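Local coordinates for protein putative methylase (Clostridium difficile, PDB 3LDU) that probably methylates guanine bases of ribosomal RNA, carrying a THUMP RNA-binding domain beside a Rossmann-like methyltransferase domain that holds GTP in this crystal, at residues 213-217 and 218-222; 235-238 and 239-242; 346-349 and 350-354. All coordinates share one frame; numbering follows the deposited sequence.

Contact 1. Residues 213-217 and 218-222; sequences AAMIG and INMAP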
ATOM      1  N   ALA A 213     -10.578  -3.231   6.342  1.00 16.99           N
ATOM      2  CA  ALA A 213     -11.965  -3.032   5.968  1.00 16.95           C
ATOM      3  C   ALA A 213     -12.689  -2.121   6.958  1.00 18.96           C
ATOM      4  O   ALA A 213     -13.469  -1.264   6.548  1.00 21.54           O
ATOM      5  CB  ALA A 213     -12.697  -4.377   5.817  1.00 19.78           C
ATOM      6  N   ALA A 214     -12.455  -2.322   8.257  1.00 18.00           N
ATOM      7  CA  ALA A 214     -13.075  -1.472   9.267  1.00 21.72           C
ATOM      8  C   ALA A 214     -12.653  -0.014   9.042  1.00 20.91           C
ATOM      9  O   ALA A 214     -13.485   0.888   9.116  1.00 21.33           O
ATOM     10  CB  ALA A 214     -12.684  -1.924  10.682  1.00 19.20           C
HETATM   11  N   MSE A 215     -11.370   0.227   8.775  1.00 21.14           N
HETATM   12  CA  MSE A 215     -10.921   1.621   8.587  1.00 18.19           C
HETATM   13  C   MSE A 215     -11.547   2.274   7.353  1.00 23.81           C
HETATM   14  O   MSE A 215     -11.941   3.438   7.383  1.00 23.80           O
HETATM   15  CB  MSE A 215      -9.396   1.714   8.566  1.00 18.24           C
HETATM   16  CG  MSE A 215      -8.770   1.299   9.890  1.00 16.42           C
HETATM   17 SE   MSE A 215      -6.823   1.366   9.623  0.90 39.17          SE
HETATM   18  CE  MSE A 215      -6.673   3.260   9.310  1.00 38.38           C
ATOM     19  N   ILE A 216     -11.679   1.503   6.281  1.00 21.03           N
ATOM     20  CA  ILE A 216     -12.418   1.970   5.116  1.00 21.72           C
ATOM     21  C   ILE A 216     -13.864   2.291   5.493  1.00 24.67           C
ATOM     22  O   ILE A 216     -14.377   3.351   5.145  1.00 23.79           O
ATOM     23  CB  ILE A 216     -12.353   0.931   3.968  1.00 22.43           C
ATOM     24  CG1 ILE A 216     -10.928   0.872   3.409  1.00 19.69           C
ATOM     25  CG2 ILE A 216     -13.341   1.267   2.861  1.00 25.64           C
ATOM     26  CD1 ILE A 216     -10.657  -0.343   2.552  1.00 19.90           C
ATOM     27  N   GLY A 217     -14.506   1.379   6.224  1.00 23.12           N
ATOM     28  CA  GLY A 217     -15.884   1.547   6.648  1.00 24.18           C
ATOM     29  C   GLY A 217     -16.207   2.777   7.484  1.00 30.22           C
ATOM     30  O   GLY A 217     -17.285   3.352   7.336  1.00 29.92           O
ATOM     31  N   ILE A 218     -15.304   3.177   8.375  1.00 22.62           N
ATOM     32  CA  ILE A 218     -15.534   4.385   9.169  1.00 24.61           C
ATOM     33  C   ILE A 218     -14.786   5.594   8.604  1.00 27.20           C
ATOM     34  O   ILE A 218     -14.738   6.645   9.233  1.00 28.08           O
ATOM     35  CB  ILE A 218     -15.172   4.187  10.658  1.00 29.51           C
ATOM     36  CG1 ILE A 218     -13.693   3.830  10.823  1.00 23.22           C
ATOM     37  CG2 ILE A 218     -16.061   3.110  11.275  1.00 34.81           C
ATOM     38  CD1 ILE A 218     -13.225   3.870  12.273  1.00 28.71           C
ATOM     39  N   ASN A 219     -14.219   5.434   7.409  1.00 22.22           N
ATOM     40  CA  ASN A 219     -13.456   6.503   6.745  1.00 25.13           C
ATOM     41  C   ASN A 219     -12.313   7.032   7.615  1.00 28.25           C
ATOM     42  O   ASN A 219     -12.090   8.240   7.714  1.00 24.58           O
ATOM     43  CB  ASN A 219     -14.384   7.655   6.327  1.00 24.30           C
ATOM     44  CG  ASN A 219     -13.782   8.531   5.240  1.00 29.21           C
ATOM     45  OD1 ASN A 219     -13.067   8.050   4.362  1.00 35.19           O
ATOM     46  ND2 ASN A 219     -14.077   9.823   5.291  1.00 35.85           N
HETATM   47  N   MSE A 220     -11.606   6.122   8.267  1.00 23.11           N
HETATM   48  CA  MSE A 220     -10.411   6.482   9.021  1.00 23.60           C
HETATM   49  C   MSE A 220      -9.204   6.465   8.090  1.00 24.42           C
HETATM   50  O   MSE A 220      -8.890   5.447   7.492  1.00 21.97           O
HETATM   51  CB  MSE A 220     -10.183   5.506  10.172  1.00 24.89           C
HETATM   52  CG  MSE A 220      -8.911   5.804  10.955  1.00 24.53           C
HETATM   53 SE   MSE A 220      -8.630   4.488  12.364  0.80 32.85          SE
HETATM   54  CE  MSE A 220     -10.150   4.976  13.475  1.00 33.76           C
ATOM     55  N   ALA A 221      -8.523   7.600   7.974  1.00 19.34           N
ATOM     56  CA  ALA A 221      -7.392   7.706   7.065  1.00 16.60           C
ATOM     57  C   ALA A 221      -6.276   6.774   7.513  1.00 15.93           C
ATOM     58  O   ALA A 221      -6.000   6.675   8.713  1.00 22.09           O
ATOM     59  CB  ALA A 221      -6.877   9.173   7.048  1.00 20.70           C
ATOM     60  N   PRO A 222      -5.606   6.102   6.554  1.00 19.64           N
ATOM     61  CA  PRO A 222      -4.541   5.160   6.918  1.00 26.14           C
ATOM     62  C   PRO A 222      -3.409   5.822   7.687  1.00 29.18           C
ATOM     63  O   PRO A 222      -2.828   5.188   8.570  1.00 34.39           O
ATOM     64  CB  PRO A 222      -4.034   4.639   5.561  1.00 22.81           C
ATOM     65  CG  PRO A 222      -4.595   5.585   4.537  1.00 25.98           C
ATOM     66  CD  PRO A 222      -5.885   6.087   5.109  1.00 22.18           C
TER
HETATM   67  O   HOH W   1     -13.581   5.177   3.114  1.00 38.69           O
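Met215 and Met220, both selenomethionines, lean across each other at a slant where helix 208-217 ends. The Met215 chain turns back only at its last torsion (chi3 64°), which carries CE to 3.8 Å from CG of Met220 and to the same distance from Met220 SE. That methyl also reaches the backbone beyond, lying 3.5 Å from Ala221 O. Ile218 brings CG1 against the last turn, 3.4 Å from Ala214 O, while its own N donates to that oxygen nearly in line with the carbonyl.

The backbone reversal that brings them together is a Schellman motif. Asn219, with positive phi, is the C-prime residue; Met220 N reaches back to Met215 O at 2.8 Å, and Asn219 N meets Ile216 O from well above the carbonyl plane. A water gives one hydrogen to Ile216 O and the other to Asn219 OD1, tying the amide side chain to the helix end. Beyond the motif, Met220 O accepts from Arg57, and Ala221 packs on helix 48-55.

Ala214 O, Met215 O and Ile216 O of this methyltransferase-domain helix thus each take a backbone N-H, Ile216 O a water besides, and the apolar ends of Met215 and Met220 meet beside the polar turn.

Contact 2. Residues 235-238 and 239-242; sequences TLDK and KIWW. With FMT (formic acid), chain C.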
ATOM      1  N   THR A 235      10.827  23.309   4.145  1.00 29.89           N
ATOM      2  CA  THR A 235      10.409  23.787   2.830  1.00 34.48           C
ATOM      3  C   THR A 235       8.898  23.678   2.619  1.00 36.86           C
ATOM      4  O   THR A 235       8.373  24.168   1.624  1.00 36.72           O
ATOM      5  CB  THR A 235      11.136  23.031   1.689  1.00 36.76           C
ATOM      6  OG1 THR A 235      10.807  21.636   1.743  1.00 33.15           O
ATOM      7  CG2 THR A 235      12.644  23.192   1.814  1.00 42.04           C
ATOM      8  N   LEU A 236       8.207  23.025   3.550  1.00 37.67           N
ATOM      9  CA  LEU A 236       6.753  22.930   3.493  1.00 40.34           C
ATOM     10  C   LEU A 236       6.125  23.840   4.536  1.00 46.64           C
ATOM     11  O   LEU A 236       6.733  24.126   5.571  1.00 41.37           O
ATOM     12  CB  LEU A 236       6.289  21.489   3.728  1.00 38.79           C
ATOM     13  CG  LEU A 236       6.774  20.446   2.726  1.00 31.83           C
ATOM     14  CD1 LEU A 236       6.225  19.055   3.046  1.00 33.64           C
ATOM     15  CD2 LEU A 236       6.406  20.868   1.316  1.00 38.60           C
ATOM     16  N   ASP A 237       4.909  24.297   4.251  1.00 47.12           N
ATOM     17  CA  ASP A 237       4.113  25.050   5.211  1.00 49.57           C
ATOM     18  C   ASP A 237       3.512  24.067   6.208  1.00 46.85           C
ATOM     19  O   ASP A 237       2.653  23.269   5.847  1.00 44.92           O
ATOM     20  CB  ASP A 237       2.997  25.805   4.484  1.00 51.70           C
ATOM     21  CG  ASP A 237       2.047  26.506   5.435  1.00 55.38           C
ATOM     22  OD1 ASP A 237       2.357  26.597   6.642  1.00 52.72           O
ATOM     23  OD2 ASP A 237       0.988  26.972   4.970  1.00 60.96           O
ATOM     24  N   LYS A 238       3.966  24.133   7.457  1.00 44.03           N
ATOM     25  CA  LYS A 238       3.580  23.162   8.482  1.00 40.31           C
ATOM     26  C   LYS A 238       2.071  23.184   8.761  1.00 37.20           C
ATOM     27  O   LYS A 238       1.495  22.222   9.294  1.00 34.76           O
ATOM     28  CB  LYS A 238       4.376  23.427   9.766  1.00 47.59           C
ATOM     29  CG  LYS A 238       4.602  22.208  10.643  1.00 58.79           C
ATOM     30  CD  LYS A 238       5.990  22.230  11.285  1.00 65.29           C
ATOM     31  CE  LYS A 238       7.093  22.032  10.248  1.00 65.78           C
ATOM     32  NZ  LYS A 238       8.452  22.072  10.861  1.00 65.09           N
ATOM     33  N   LYS A 239       1.434  24.282   8.375  1.00 32.09           N
ATOM     34  CA  LYS A 239       0.008  24.464   8.605  1.00 37.24           C
ATOM     35  C   LYS A 239      -0.786  23.490   7.733  1.00 33.34           C
ATOM     36  O   LYS A 239      -1.851  23.019   8.122  1.00 32.28           O
ATOM     37  CB  LYS A 239      -0.384  25.909   8.296  1.00 44.04           C
ATOM     38  CG  LYS A 239      -1.858  26.221   8.445  1.00 48.31           C
ATOM     39  CD  LYS A 239      -2.105  27.716   8.275  1.00 57.71           C
ATOM     40  CE  LYS A 239      -3.515  27.988   7.785  1.00 63.41           C
ATOM     41  NZ  LYS A 239      -3.742  27.383   6.441  1.00 64.23           N
ATOM     42  N   ILE A 240      -0.256  23.207   6.550  1.00 29.22           N
ATOM     43  CA  ILE A 240      -0.916  22.290   5.622  1.00 27.64           C
ATOM     44  C   ILE A 240      -0.990  20.886   6.206  1.00 32.63           C
ATOM     45  O   ILE A 240      -2.077  20.305   6.275  1.00 30.31           O
ATOM     46  CB  ILE A 240      -0.245  22.289   4.249  1.00 26.36           C
ATOM     47  CG1 ILE A 240      -0.623  23.568   3.500  1.00 32.04           C
ATOM     48  CG2 ILE A 240      -0.691  21.085   3.439  1.00 28.71           C
ATOM     49  CD1 ILE A 240      -0.007  23.690   2.123  1.00 37.69           C
ATOM     50  N   TRP A 241       0.146  20.352   6.654  1.00 29.26           N
ATOM     51  CA  TRP A 241       0.145  19.031   7.295  1.00 31.84           C
ATOM     52  C   TRP A 241      -0.789  19.039   8.497  1.00 31.19           C
ATOM     53  O   TRP A 241      -1.513  18.073   8.744  1.00 26.41           O
ATOM     54  CB  TRP A 241       1.556  18.605   7.725  1.00 31.57           C
ATOM     55  CG  TRP A 241       2.201  17.556   6.822  1.00 37.18           C
ATOM     56  CD1 TRP A 241       3.322  17.710   6.043  1.00 44.36           C
ATOM     57  CD2 TRP A 241       1.762  16.203   6.624  1.00 33.62           C
ATOM     58  NE1 TRP A 241       3.601  16.531   5.378  1.00 38.97           N
ATOM     59  CE2 TRP A 241       2.658  15.597   5.714  1.00 36.84           C
ATOM     60  CE3 TRP A 241       0.697  15.449   7.124  1.00 41.80           C
ATOM     61  CZ2 TRP A 241       2.521  14.276   5.300  1.00 39.38           C
ATOM     62  CZ3 TRP A 241       0.561  14.130   6.708  1.00 44.08           C
ATOM     63  CH2 TRP A 241       1.468  13.561   5.806  1.00 43.88           C
ATOM     64  N   TRP A 242      -0.784  20.142   9.247  1.00 31.21           N
ATOM     65  CA  TRP A 242      -1.624  20.218  10.431  1.00 32.97           C
ATOM     66  C   TRP A 242      -3.119  20.182  10.094  1.00 30.30           C
ATOM     67  O   TRP A 242      -3.877  19.412  10.687  1.00 33.76           O
ATOM     68  CB  TRP A 242      -1.287  21.462  11.265  1.00 33.48           C
ATOM     69  CG  TRP A 242      -1.486  21.199  12.713  1.00 49.69           C
ATOM     70  CD1 TRP A 242      -0.653  20.501  13.542  1.00 55.30           C
ATOM     71  CD2 TRP A 242      -2.606  21.597  13.506  1.00 54.44           C
ATOM     72  NE1 TRP A 242      -1.184  20.449  14.810  1.00 61.66           N
ATOM     73  CE2 TRP A 242      -2.381  21.115  14.815  1.00 60.58           C
ATOM     74  CE3 TRP A 242      -3.774  22.319  13.242  1.00 61.34           C
ATOM     75  CZ2 TRP A 242      -3.282  21.335  15.854  1.00 64.35           C
ATOM     76  CZ3 TRP A 242      -4.668  22.537  14.278  1.00 66.80           C
ATOM     77  CH2 TRP A 242      -4.416  22.047  15.569  1.00 68.08           C
TER
HETATM   78  C   FMT C 384      10.539  20.221  -1.197  1.00 48.97           C
HETATM   79  O1  FMT C 384       9.843  21.101  -1.714  1.00 50.36           O
HETATM   80  O2  FMT C 384      11.526  20.428  -0.483  1.00 46.30           O
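Asp237 caps helix 238-251 by receiving Lys239 N on OD1 at 3.0 Å, the N-H coming from well above the carboxylate plane rather than within it. Its CG stands anti to the backbone N (chi1 175°), which swings the carboxylate forward beside the first turn; OD1 then also lies 3.3 Å from Lys239 CB, and the two side chains run alongside each other. The carbonyl of the same residue takes Ile240 N at 3.0 Å, so Asp237 serves two N-H groups of the opening turn, one with its side chain and one with its backbone. Trp242 N continues the helix by bonding to Lys238 O.

Against this tight cap the apolar contact is loose: Leu236 CD1 sits at the edge of the Trp241 indole, 4.3 Å from NE1, which itself bonds weakly to Ser230 OG. Trp241 is nonetheless buried, meeting the ring of Phe228 and, with Ile240, resting on Ala50 of helix 48-55. Lys238, Lys239 and Trp242 are exposed, point different ways and touch crystal neighbours. Lys239 NZ stays 5.0 Å from Asp237 OD2, making a long, weak ion pair with Asp243 instead. At the far end Thr235 OG1 donates to a formic acid molecule, probably from the crystallisation liquor.

A negative carboxylate at the N-cap would probably interact favourably with the helix dipole, while the apolar residues of the same turn seat it on helix 48-55.

Contact 3. Residues 346-349 and 350-354; sequences YEDF and EYEFG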
ATOM      1  N   TYR A 346      -1.603 -20.676  -4.846  1.00 26.89           N
ATOM      2  CA  TYR A 346      -1.864 -22.018  -5.364  1.00 28.98           C
ATOM      3  C   TYR A 346      -2.528 -21.916  -6.743  1.00 31.72           C
ATOM      4  O   TYR A 346      -3.687 -21.521  -6.860  1.00 33.45           O
ATOM      5  CB  TYR A 346      -2.721 -22.823  -4.382  1.00 28.59           C
ATOM      6  CG  TYR A 346      -2.803 -24.295  -4.740  1.00 33.65           C
ATOM      7  CD1 TYR A 346      -1.804 -25.178  -4.349  1.00 35.30           C
ATOM      8  CD2 TYR A 346      -3.865 -24.790  -5.478  1.00 31.91           C
ATOM      9  CE1 TYR A 346      -1.862 -26.517  -4.684  1.00 40.44           C
ATOM     10  CE2 TYR A 346      -3.936 -26.130  -5.814  1.00 33.45           C
ATOM     11  CZ  TYR A 346      -2.928 -26.987  -5.416  1.00 42.98           C
ATOM     12  OH  TYR A 346      -2.977 -28.326  -5.738  1.00 45.85           O
ATOM     13  N   GLU A 347      -1.780 -22.262  -7.785  1.00 34.29           N
ATOM     14  CA  GLU A 347      -2.234 -22.059  -9.164  1.00 47.20           C
ATOM     15  C   GLU A 347      -3.573 -22.727  -9.483  1.00 42.96           C
ATOM     16  O   GLU A 347      -4.464 -22.109 -10.068  1.00 43.55           O
ATOM     17  CB  GLU A 347      -1.167 -22.533 -10.156  1.00 61.52           C
ATOM     18  CG  GLU A 347       0.000 -21.572 -10.324  1.00 73.57           C
ATOM     19  CD  GLU A 347      -0.331 -20.394 -11.224  1.00 81.41           C
ATOM     20  OE1 GLU A 347      -0.602 -20.622 -12.423  1.00 85.75           O
ATOM     21  OE2 GLU A 347      -0.309 -19.242 -10.738  1.00 80.51           O
ATOM     22  N   ASP A 348      -3.708 -23.987  -9.085  1.00 34.04           N
ATOM     23  CA  ASP A 348      -4.886 -24.776  -9.422  1.00 36.58           C
ATOM     24  C   ASP A 348      -5.980 -24.682  -8.355  1.00 39.58           C
ATOM     25  O   ASP A 348      -6.685 -25.663  -8.084  1.00 35.94           O
ATOM     26  CB  ASP A 348      -4.485 -26.234  -9.615  1.00 43.92           C
ATOM     27  CG  ASP A 348      -5.433 -26.983 -10.525  1.00 51.17           C
ATOM     28  OD1 ASP A 348      -5.989 -26.351 -11.450  1.00 46.36           O
ATOM     29  OD2 ASP A 348      -5.615 -28.201 -10.319  1.00 57.02           O
ATOM     30  N   PHE A 349      -6.119 -23.497  -7.766  1.00 31.57           N
ATOM     31  CA  PHE A 349      -7.083 -23.270  -6.697  1.00 27.23           C
ATOM     32  C   PHE A 349      -8.516 -23.598  -7.109  1.00 25.76           C
ATOM     33  O   PHE A 349      -9.214 -24.314  -6.404  1.00 27.64           O
ATOM     34  CB  PHE A 349      -7.010 -21.820  -6.183  1.00 23.03           C
ATOM     35  CG  PHE A 349      -8.137 -21.466  -5.264  1.00 24.44           C
ATOM     36  CD1 PHE A 349      -8.112 -21.852  -3.928  1.00 25.99           C
ATOM     37  CD2 PHE A 349      -9.246 -20.795  -5.742  1.00 21.27           C
ATOM     38  CE1 PHE A 349      -9.164 -21.544  -3.081  1.00 24.41           C
ATOM     39  CE2 PHE A 349     -10.304 -20.493  -4.903  1.00 25.43           C
ATOM     40  CZ  PHE A 349     -10.262 -20.865  -3.571  1.00 24.83           C
ATOM     41  N   GLU A 350      -8.944 -23.089  -8.261  1.00 30.13           N
ATOM     42  CA  GLU A 350     -10.326 -23.265  -8.697  1.00 32.74           C
ATOM     43  C   GLU A 350     -10.699 -24.734  -8.785  1.00 35.34           C
ATOM     44  O   GLU A 350     -11.812 -25.119  -8.430  1.00 32.57           O
ATOM     45  CB  GLU A 350     -10.563 -22.565 -10.034  1.00 28.84           C
ATOM     46  CG  GLU A 350     -10.538 -21.047  -9.916  1.00 33.00           C
ATOM     47  CD  GLU A 350     -10.386 -20.371 -11.258  1.00 38.09           C
ATOM     48  OE1 GLU A 350      -9.289 -20.482 -11.840  1.00 40.12           O
ATOM     49  OE2 GLU A 350     -11.356 -19.731 -11.722  1.00 33.41           O
ATOM     50  N   TYR A 351      -9.758 -25.553  -9.238  1.00 30.80           N
ATOM     51  CA  TYR A 351     -10.015 -26.987  -9.343  1.00 32.20           C
ATOM     52  C   TYR A 351     -10.286 -27.640  -7.982  1.00 33.52           C
ATOM     53  O   TYR A 351     -11.236 -28.419  -7.832  1.00 32.38           O
ATOM     54  CB  TYR A 351      -8.873 -27.693 -10.076  1.00 28.31           C
ATOM     55  CG  TYR A 351      -9.102 -29.180 -10.199  1.00 33.67           C
ATOM     56  CD1 TYR A 351      -9.996 -29.687 -11.132  1.00 36.02           C
ATOM     57  CD2 TYR A 351      -8.440 -30.075  -9.368  1.00 39.39           C
ATOM     58  CE1 TYR A 351     -10.215 -31.052 -11.240  1.00 45.08           C
ATOM     59  CE2 TYR A 351      -8.653 -31.435  -9.467  1.00 45.40           C
ATOM     60  CZ  TYR A 351      -9.541 -31.919 -10.405  1.00 49.29           C
ATOM     61  OH  TYR A 351      -9.759 -33.277 -10.510  1.00 54.84           O
ATOM     62  N   GLU A 352      -9.475 -27.324  -6.978  1.00 29.37           N
ATOM     63  CA  GLU A 352      -9.652 -27.947  -5.666  1.00 30.52           C
ATOM     64  C   GLU A 352     -10.834 -27.336  -4.905  1.00 31.77           C
ATOM     65  O   GLU A 352     -11.568 -28.037  -4.188  1.00 29.75           O
ATOM     66  CB  GLU A 352      -8.367 -27.843  -4.846  1.00 33.54           C
ATOM     67  CG  GLU A 352      -7.142 -28.400  -5.548  1.00 34.93           C
ATOM     68  CD  GLU A 352      -7.203 -29.907  -5.740  1.00 43.25           C
ATOM     69  OE1 GLU A 352      -8.082 -30.560  -5.132  1.00 45.11           O
ATOM     70  OE2 GLU A 352      -6.364 -30.443  -6.499  1.00 44.62           O
ATOM     71  N   PHE A 353     -11.017 -26.028  -5.074  1.00 28.31           N
ATOM     72  CA  PHE A 353     -12.137 -25.300  -4.483  1.00 32.57           C
ATOM     73  C   PHE A 353     -13.491 -25.756  -5.047  1.00 35.46           C
ATOM     74  O   PHE A 353     -14.510 -25.684  -4.362  1.00 33.27           O
ATOM     75  CB  PHE A 353     -11.946 -23.799  -4.702  1.00 31.37           C
ATOM     76  CG  PHE A 353     -12.956 -22.946  -4.003  1.00 28.35           C
ATOM     77  CD1 PHE A 353     -12.921 -22.798  -2.621  1.00 25.56           C
ATOM     78  CD2 PHE A 353     -13.920 -22.259  -4.725  1.00 27.57           C
ATOM     79  CE1 PHE A 353     -13.836 -21.998  -1.966  1.00 29.16           C
ATOM     80  CE2 PHE A 353     -14.843 -21.454  -4.077  1.00 30.14           C
ATOM     81  CZ  PHE A 353     -14.799 -21.322  -2.688  1.00 29.94           C
ATOM     82  N   GLY A 354     -13.497 -26.222  -6.296  1.00 32.91           N
ATOM     83  CA  GLY A 354     -14.701 -26.779  -6.894  1.00 31.07           C
ATOM     84  C   GLY A 354     -15.596 -25.771  -7.589  1.00 34.79           C
ATOM     85  O   GLY A 354     -16.785 -26.022  -7.792  1.00 34.43           O
TER
HETATM   86  O   HOH W   2      -7.430 -22.137 -10.537  1.00 32.26           O
HETATM   87  O   HOH W   3      -7.858 -24.684 -11.286  1.00 35.36           O
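Phe349 and Phe353 pack one turn apart along the short helix 349-353, a partly buried contact just after strand 339-344 of the methyltransferase sheet. Both have CG anti to the backbone N (chi1 170° and -173°), which sends the side chains the same way, and Phe353 CB lies over one face of the Phe349 ring, 3.8 Å from its centroid, in a CH-pi contact. The rings themselves are near parallel (22°) but slid so far apart that they barely overlap; the rim atom Phe349 CZ comes 3.4 Å from Phe353 CD1. Along the backbone Phe353 N donates almost straight to Phe349 O at 2.8 Å. Tyr325 meets Phe349 edge-to-face and Arg333 makes a cation-pi contact with Phe353, so helix 315-333 backs the pair.

A type I turn, Tyr346 to Phe349, leads into this helix, with Asp348 at the N-cap position. Its carboxylate makes no capping bond; instead it lies beside Tyr351, the two planes nearly parallel, with OD2 3.3 Å from Tyr351 CB. A water accepts from Tyr351 N and makes a rather short link to Asp348 OD1; a second accepts from Glu350 N while donating to Glu347 O and Glu350 OE1. Glu350 OE2 accepts from Ala357 N. Asp348 OD2 and Glu352 OE2, like charges, stand 4.5 Å apart, while Glu352 CG rests 3.9 Å from Tyr346 CE2.

Overall arrangement
All three contacts are local and belong to the methyltransferase domain, but contact 1 closes a helix whereas contacts 2 and 3 open one. Contact 1 is buried, at the end of helix 208-217; contact 2 lies on the surface at the start of the next helix, 238-251, the nearest atoms of contacts 1 and 2 about 9 Å apart. Both lean on helix 48-55 of the N-terminal part. Contact 3, partly buried, spans a short helix and the turn leading into it, backed by helix 315-333, about 50 Å from contact 2 between centres and across the middle of the chain. Contact 1 relies on backbone reversal beside apolar side chains, contact 2 on a carboxylate cap, and contact 3 on aromatic packing with water at the helix start.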